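Local atomic coordinates of exonuclease mut-7 homolog (Aedes aegypti, PDB entry 7JW2), a protein that probably acts as a magnesium-dependent 3'-5' exoribonuclease that trims the 3' ends of Argonaute1-bound microRNAs, the present chain being its exonuclease domain. Residues A[121-126]-A[194-199]; A[130-135]-A[201-206]. All coordinates share one frame; numbering follows the deposited sequence.

Contact 1: A[121-126]-A[194-199]; sequences AILDLQ and EIYDAI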
loop_
_atom_site.group_PDB
_atom_site.type_symbol
_atom_site.label_atom_id
_atom_site.label_comp_id
_atom_site.label_asym_id
_atom_site.label_seq_id
_atom_site.Cartn_x
_atom_site.Cartn_y
_atom_site.Cartn_z
ATOM N N ALA A 121 11.998 18.390 -1.181
ATOM C CA ALA A 121 11.591 18.798 0.158
ATOM C C ALA A 121 12.261 17.953 1.246
ATOM O O ALA A 121 11.673 17.718 2.304
ATOM C CB ALA A 121 10.065 18.762 0.301
ATOM N N ILE A 122 13.481 17.491 0.995
ATOM C CA ILE A 122 14.283 16.820 2.015
ATOM C C ILE A 122 15.159 17.869 2.696
ATOM O O ILE A 122 16.028 18.474 2.060
ATOM C CB ILE A 122 15.137 15.692 1.414
ATOM C CG1 ILE A 122 14.256 14.592 0.803
ATOM C CG2 ILE A 122 16.060 15.079 2.476
ATOM C CD1 ILE A 122 15.013 13.708 -0.184
ATOM N N LEU A 123 14.956 18.053 3.996
ATOM C CA LEU A 123 15.714 19.025 4.773
ATOM C C LEU A 123 16.820 18.327 5.554
ATOM O O LEU A 123 16.549 17.450 6.383
ATOM C CB LEU A 123 14.809 19.779 5.735
ATOM C CG LEU A 123 15.587 20.753 6.632
ATOM C CD1 LEU A 123 16.153 21.909 5.805
ATOM C CD2 LEU A 123 14.703 21.268 7.752
ATOM N N ASP A 124 18.059 18.741 5.304
ATOM C CA ASP A 124 19.205 18.351 6.118
ATOM C C ASP A 124 19.227 19.212 7.376
ATOM O O ASP A 124 19.418 20.430 7.293
ATOM C CB ASP A 124 20.483 18.534 5.309
ATOM C CG ASP A 124 21.726 18.106 6.060
ATOM O OD1 ASP A 124 21.619 17.662 7.230
ATOM O OD2 ASP A 124 22.816 18.202 5.460
ATOM N N LEU A 125 19.038 18.596 8.547
ATOM C CA LEU A 125 19.017 19.399 9.769
ATOM C C LEU A 125 20.383 19.981 10.098
ATOM O O LEU A 125 20.449 20.979 10.826
ATOM C CB LEU A 125 18.502 18.582 10.953
ATOM C CG LEU A 125 16.986 18.334 10.916
ATOM C CD1 LEU A 125 16.595 17.335 11.982
ATOM C CD2 LEU A 125 16.211 19.632 11.104
ATOM N N GLN A 126 21.465 19.391 9.581
ATOM C CA GLN A 126 22.775 20.012 9.764
ATOM C C GLN A 126 22.863 21.353 9.046
ATOM O O GLN A 126 23.549 22.264 9.525
ATOM C CB GLN A 126 23.878 19.072 9.277
ATOM C CG GLN A 126 25.272 19.471 9.753
ATOM C CD GLN A 126 26.294 18.382 9.523
ATOM O OE1 GLN A 126 26.213 17.638 8.548
ATOM N NE2 GLN A 126 27.276 18.289 10.418
ATOM N N GLU A 194 11.569 15.930 16.810
ATOM C CA GLU A 194 11.688 16.725 18.033
ATOM C C GLU A 194 12.709 17.846 17.878
ATOM O O GLU A 194 12.498 18.956 18.388
ATOM C CB GLU A 194 12.069 15.817 19.205
ATOM C CG GLU A 194 11.120 14.657 19.427
ATOM C CD GLU A 194 11.666 13.656 20.426
ATOM O OE1 GLU A 194 12.703 13.027 20.128
ATOM O OE2 GLU A 194 11.045 13.481 21.499
ATOM N N ILE A 195 13.818 17.582 17.178
ATOM C CA ILE A 195 14.808 18.626 16.913
ATOM C C ILE A 195 14.201 19.747 16.074
ATOM O O ILE A 195 14.334 20.933 16.407
ATOM C CB ILE A 195 16.049 18.027 16.234
ATOM C CG1 ILE A 195 16.892 17.248 17.249
ATOM C CG2 ILE A 195 16.872 19.106 15.587
ATOM C CD1 ILE A 195 17.923 16.364 16.587
ATOM N N TYR A 196 13.543 19.399 14.963
ATOM C CA TYR A 196 12.952 20.434 14.117
ATOM C C TYR A 196 11.970 21.285 14.905
ATOM O O TYR A 196 11.955 22.521 14.773
ATOM C CB TYR A 196 12.264 19.804 12.895
ATOM C CG TYR A 196 11.805 20.869 11.928
ATOM C CD1 TYR A 196 12.717 21.521 11.109
ATOM C CD2 TYR A 196 10.479 21.269 11.880
ATOM C CE1 TYR A 196 12.324 22.534 10.249
ATOM C CE2 TYR A 196 10.077 22.289 11.018
ATOM C CZ TYR A 196 11.013 22.904 10.205
ATOM O OH TYR A 196 10.646 23.919 9.343
ATOM N N ASP A 197 11.143 20.644 15.727
ATOM C CA ASP A 197 10.150 21.377 16.510
ATOM C C ASP A 197 10.822 22.359 17.466
ATOM O O ASP A 197 10.371 23.502 17.615
ATOM C CB ASP A 197 9.272 20.378 17.260
ATOM C CG ASP A 197 8.237 21.043 18.129
ATOM O OD1 ASP A 197 7.185 21.443 17.595
ATOM O OD2 ASP A 197 8.470 21.146 19.348
ATOM N N ALA A 198 11.925 21.952 18.089
ATOM C CA ALA A 198 12.611 22.846 19.023
ATOM C C ALA A 198 13.220 24.046 18.308
ATOM O O ALA A 198 13.167 25.177 18.818
ATOM C CB ALA A 198 13.688 22.070 19.784
ATOM N N ILE A 199 13.803 23.832 17.128
ATOM C CA ILE A 199 14.393 24.933 16.376
ATOM C C ILE A 199 13.312 25.882 15.876
ATOM O O ILE A 199 13.467 27.105 15.943
ATOM C CB ILE A 199 15.252 24.395 15.223
ATOM C CG1 ILE A 199 16.440 23.610 15.800
ATOM C CG2 ILE A 199 15.733 25.542 14.348
ATOM C CD1 ILE A 199 17.368 23.025 14.763
#
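The side chains of L123 and L125 reach from edge strand 122-124 and the first turn of the helix that follows to meet I195 and Y196 on helix 179-205. L125 is used on both of its branches. Its CG stands anti to the carbonyl carbon (chi1 -74°), and the two methyls then diverge: CD1 packs on the CG2 methyl of I195 at 4.0 Å, while CD2 meets Y196 CD1, also at 4.0 Å, coming in at the edge of the ring and in its plane. L123 has its CG anti to the backbone N (chi1 177°) and offers one branch; its CD2 lies 3.7 Å from Y196 CE1, in an oblique approach to the ring. L123 CD2 thus reaches both CE1 and CD1 of the tyrosine, and L125 CD2 shares CD1; both leucine side chains run at about a right angle to that of Y196. Around this patch, L214 of helix 210-217 touches L123 and Y196, L92 of strand 90-93 touches both as well, and I195 continues onto L151, L154 and V155. These elements belong to the RNase H-like fold of DEDD exonucleases, here with the long helix 179-205 packed beside the edge strand of the central sheet. The intervening D124 caps helix 125-132: its OD1 accepts Q126 N at 2.9 Å, from 56° out of the carboxylate plane, and also A95 N, gripping the oxygen twice at the point where strand becomes helix. No hydrogen bond crosses between 121-126 and 194-199. Buried methyls and a ring edge thus join the two segments by shape and exclusion of water, whereas the two bonds to D124 OD1 probably help fix the strand-to-helix junction from which L125 projects.

Contact 2: A[130-135]-A[201-206]; sequences RHVERF and KQLTHI
L203 sets its CD2 methyl against both V132 and F135, and the apolar contacts of 130-135 with 201-206 are built largely on that atom. From V132 the partner is CG1, at 3.9 Å from L203 CD2, with the two side chains crossing at about a right angle. F135 meets the same methyl with CE2 at 4.1 Å, the approach to the ring being oblique. The CB of L203 does not head straight for the other segment; with its CG anti to the carbonyl carbon (chi1 -74°) the branched end is swung closer. Further along, I206 brings its CD1 to within 4.1 Å of F135 CB, touching the root of that side chain. I206 CG1 lies between its own backbone N and carbonyl carbon (chi1 60°), at the residue where the helical backbone angles are left behind. The backbones stay well separated, 8.0 Å between the CA atoms of V132 and L203, a gap bridged by the side chains of these two residues. In this RNase H-like exonuclease domain the contact joins the C-terminal part of helix 125-132 and the turn that follows to the C-terminal end of helix 179-205, and I213 of helix 210-217 touches both L203 and H131. Hydrogen bonding is confined to each segment and its surroundings. A type I beta turn runs from V132 to F135, closed by F135 N to V132 O at 3.1 Å, and it carries the phenyl ring over to the partner helix. R134 NE folds back on R130 O in a weak bond with an N-H...O angle of 133°. On the other segment Q202 OE1 accepts R139 N, tying the helix to the chain beyond the turn, while K201 NZ forms a salt bridge with D197.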
loop_
_atom_site.group_PDB
_atom_site.type_symbol
_atom_site.label_atom_id
_atom_site.label_comp_id
_atom_site.label_asym_id
_atom_site.label_seq_id
_atom_site.Cartn_x
_atom_site.Cartn_y
_atom_site.Cartn_z
ATOM N N ARG A 130 23.474 25.014 10.864
ATOM C CA ARG A 130 24.462 26.005 10.450
ATOM C C ARG A 130 23.813 27.341 10.122
ATOM O O ARG A 130 24.418 28.398 10.341
ATOM C CB ARG A 130 25.254 25.479 9.250
ATOM C CG ARG A 130 26.283 24.414 9.619
ATOM C CD ARG A 130 26.737 23.601 8.416
ATOM N NE ARG A 130 26.622 24.344 7.166
ATOM C CZ ARG A 130 26.677 23.789 5.959
ATOM N NH1 ARG A 130 26.851 22.478 5.835
ATOM N NH2 ARG A 130 26.564 24.545 4.874
ATOM N N HIS A 131 22.576 27.317 9.624
ATOM C CA HIS A 131 21.893 28.549 9.251
ATOM C C HIS A 131 21.496 29.357 10.481
ATOM O O HIS A 131 21.726 30.571 10.541
ATOM C CB HIS A 131 20.665 28.217 8.401
ATOM C CG HIS A 131 20.024 29.411 7.767
ATOM N ND1 HIS A 131 19.012 30.125 8.374
ATOM C CD2 HIS A 131 20.250 30.016 6.576
ATOM C CE1 HIS A 131 18.647 31.122 7.588
ATOM N NE2 HIS A 131 19.380 31.076 6.489
ATOM N N VAL A 132 20.899 28.700 11.476
ATOM C CA VAL A 132 20.405 29.416 12.650
ATOM C C VAL A 132 21.531 29.827 13.590
ATOM O O VAL A 132 21.366 30.791 14.354
ATOM C CB VAL A 132 19.356 28.574 13.398
ATOM C CG1 VAL A 132 18.231 28.148 12.444
ATOM C CG2 VAL A 132 20.007 27.368 14.065
ATOM N N GLU A 133 22.676 29.132 13.537
ATOM C CA GLU A 133 23.860 29.511 14.307
ATOM C C GLU A 133 24.250 30.958 14.069
ATOM O O GLU A 133 24.863 31.594 14.935
ATOM C CB GLU A 133 25.042 28.621 13.917
ATOM C CG GLU A 133 25.389 27.522 14.871
ATOM C CD GLU A 133 26.736 26.910 14.546
ATOM O OE1 GLU A 133 27.418 26.438 15.475
ATOM O OE2 GLU A 133 27.117 26.911 13.353
ATOM N N ARG A 134 23.934 31.480 12.894
ATOM C CA ARG A 134 24.355 32.808 12.485
ATOM C C ARG A 134 23.464 33.917 13.024
ATOM O O ARG A 134 23.871 35.082 12.999
ATOM C CB ARG A 134 24.412 32.864 10.966
ATOM C CG ARG A 134 25.574 32.055 10.402
ATOM C CD ARG A 134 25.526 31.955 8.892
ATOM N NE ARG A 134 25.231 30.595 8.448
ATOM C CZ ARG A 134 25.888 29.965 7.477
ATOM N NH1 ARG A 134 26.889 30.570 6.852
ATOM N NH2 ARG A 134 25.546 28.728 7.135
ATOM N N PHE A 135 22.269 33.600 13.505
ATOM C CA PHE A 135 21.440 34.594 14.177
ATOM C C PHE A 135 21.984 34.813 15.584
ATOM O O PHE A 135 21.967 33.895 16.409
ATOM C CB PHE A 135 19.982 34.143 14.213
ATOM C CG PHE A 135 19.387 33.916 12.849
ATOM C CD1 PHE A 135 19.345 34.940 11.918
ATOM C CD2 PHE A 135 18.872 32.676 12.495
ATOM C CE1 PHE A 135 18.799 34.737 10.659
ATOM C CE2 PHE A 135 18.323 32.464 11.237
ATOM C CZ PHE A 135 18.290 33.499 10.318
ATOM N N LYS A 201 10.453 26.527 17.276
ATOM C CA LYS A 201 9.964 27.327 18.395
ATOM C C LYS A 201 10.924 28.461 18.725
ATOM O O LYS A 201 10.493 29.583 19.025
ATOM C CB LYS A 201 9.738 26.439 19.619
ATOM C CG LYS A 201 8.443 25.656 19.579
ATOM C CD LYS A 201 8.380 24.629 20.698
ATOM C CE LYS A 201 7.061 23.859 20.682
ATOM N NZ LYS A 201 6.413 23.841 19.338
ATOM N N GLN A 202 12.232 28.202 18.663
ATOM C CA GLN A 202 13.182 29.253 19.007
ATOM C C GLN A 202 13.292 30.310 17.909
ATOM O O GLN A 202 13.482 31.494 18.215
ATOM C CB GLN A 202 14.546 28.635 19.331
ATOM C CG GLN A 202 15.697 29.626 19.453
ATOM C CD GLN A 202 15.570 30.594 20.615
ATOM O OE1 GLN A 202 16.255 31.613 20.637
ATOM N NE2 GLN A 202 14.718 30.273 21.588
ATOM N N LEU A 203 13.146 29.927 16.639
ATOM C CA LEU A 203 13.101 30.927 15.572
ATOM C C LEU A 203 11.903 31.850 15.738
ATOM O O LEU A 203 12.022 33.074 15.577
ATOM C CB LEU A 203 13.062 30.243 14.207
ATOM C CG LEU A 203 14.384 29.635 13.751
ATOM C CD1 LEU A 203 14.129 28.764 12.509
ATOM C CD2 LEU A 203 15.439 30.695 13.476
ATOM N N THR A 204 10.740 31.282 16.070
ATOM C CA THR A 204 9.567 32.103 16.354
ATOM C C THR A 204 9.821 33.016 17.552
ATOM O O THR A 204 9.396 34.181 17.560
ATOM C CB THR A 204 8.356 31.199 16.602
ATOM O OG1 THR A 204 8.083 30.419 15.423
ATOM C CG2 THR A 204 7.119 32.026 16.933
ATOM N N HIS A 205 10.556 32.520 18.552
ATOM C CA HIS A 205 10.823 33.308 19.754
ATOM C C HIS A 205 11.622 34.566 19.437
ATOM O O HIS A 205 11.397 35.618 20.048
ATOM C CB HIS A 205 11.558 32.455 20.788
ATOM C CG HIS A 205 11.824 33.167 22.078
ATOM N ND1 HIS A 205 10.844 33.377 23.026
ATOM C CD2 HIS A 205 12.954 33.719 22.576
ATOM C CE1 HIS A 205 11.361 34.027 24.053
ATOM N NE2 HIS A 205 12.640 34.250 23.804
ATOM N N ILE A 206 12.551 34.488 18.487
ATOM C CA ILE A 206 13.356 35.648 18.117
ATOM C C ILE A 206 12.763 36.346 16.897
ATOM O O ILE A 206 13.480 37.010 16.140
ATOM C CB ILE A 206 14.826 35.265 17.876
ATOM C CG1 ILE A 206 14.971 34.239 16.748
ATOM C CG2 ILE A 206 15.457 34.733 19.160
ATOM C CD1 ILE A 206 16.417 34.078 16.277
#

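Overall arrangement
Contacts 1 and 2 are successive places along helix 179-205 where it meets helix 125-132 and the residues flanking it, with centres 12 Å apart. They are directly joined: I199 CG2 of contact 1 lies 4.1 Å from V132 CG1 of contact 2, so the apolar seam runs on from one to the other. Contact 1 sits about 9 Å from the centre of the chain, measured centre to centre, beside the sheet; contact 2, at about 21 Å, is more peripheral. Helix 210-217 borders both, L217 touching L123 in one and H131 in the other. In DEDD exonucleases the final metal-binding aspartate comes from the helix equivalent to 179-205, so both contacts probably lie along the helix that carries it.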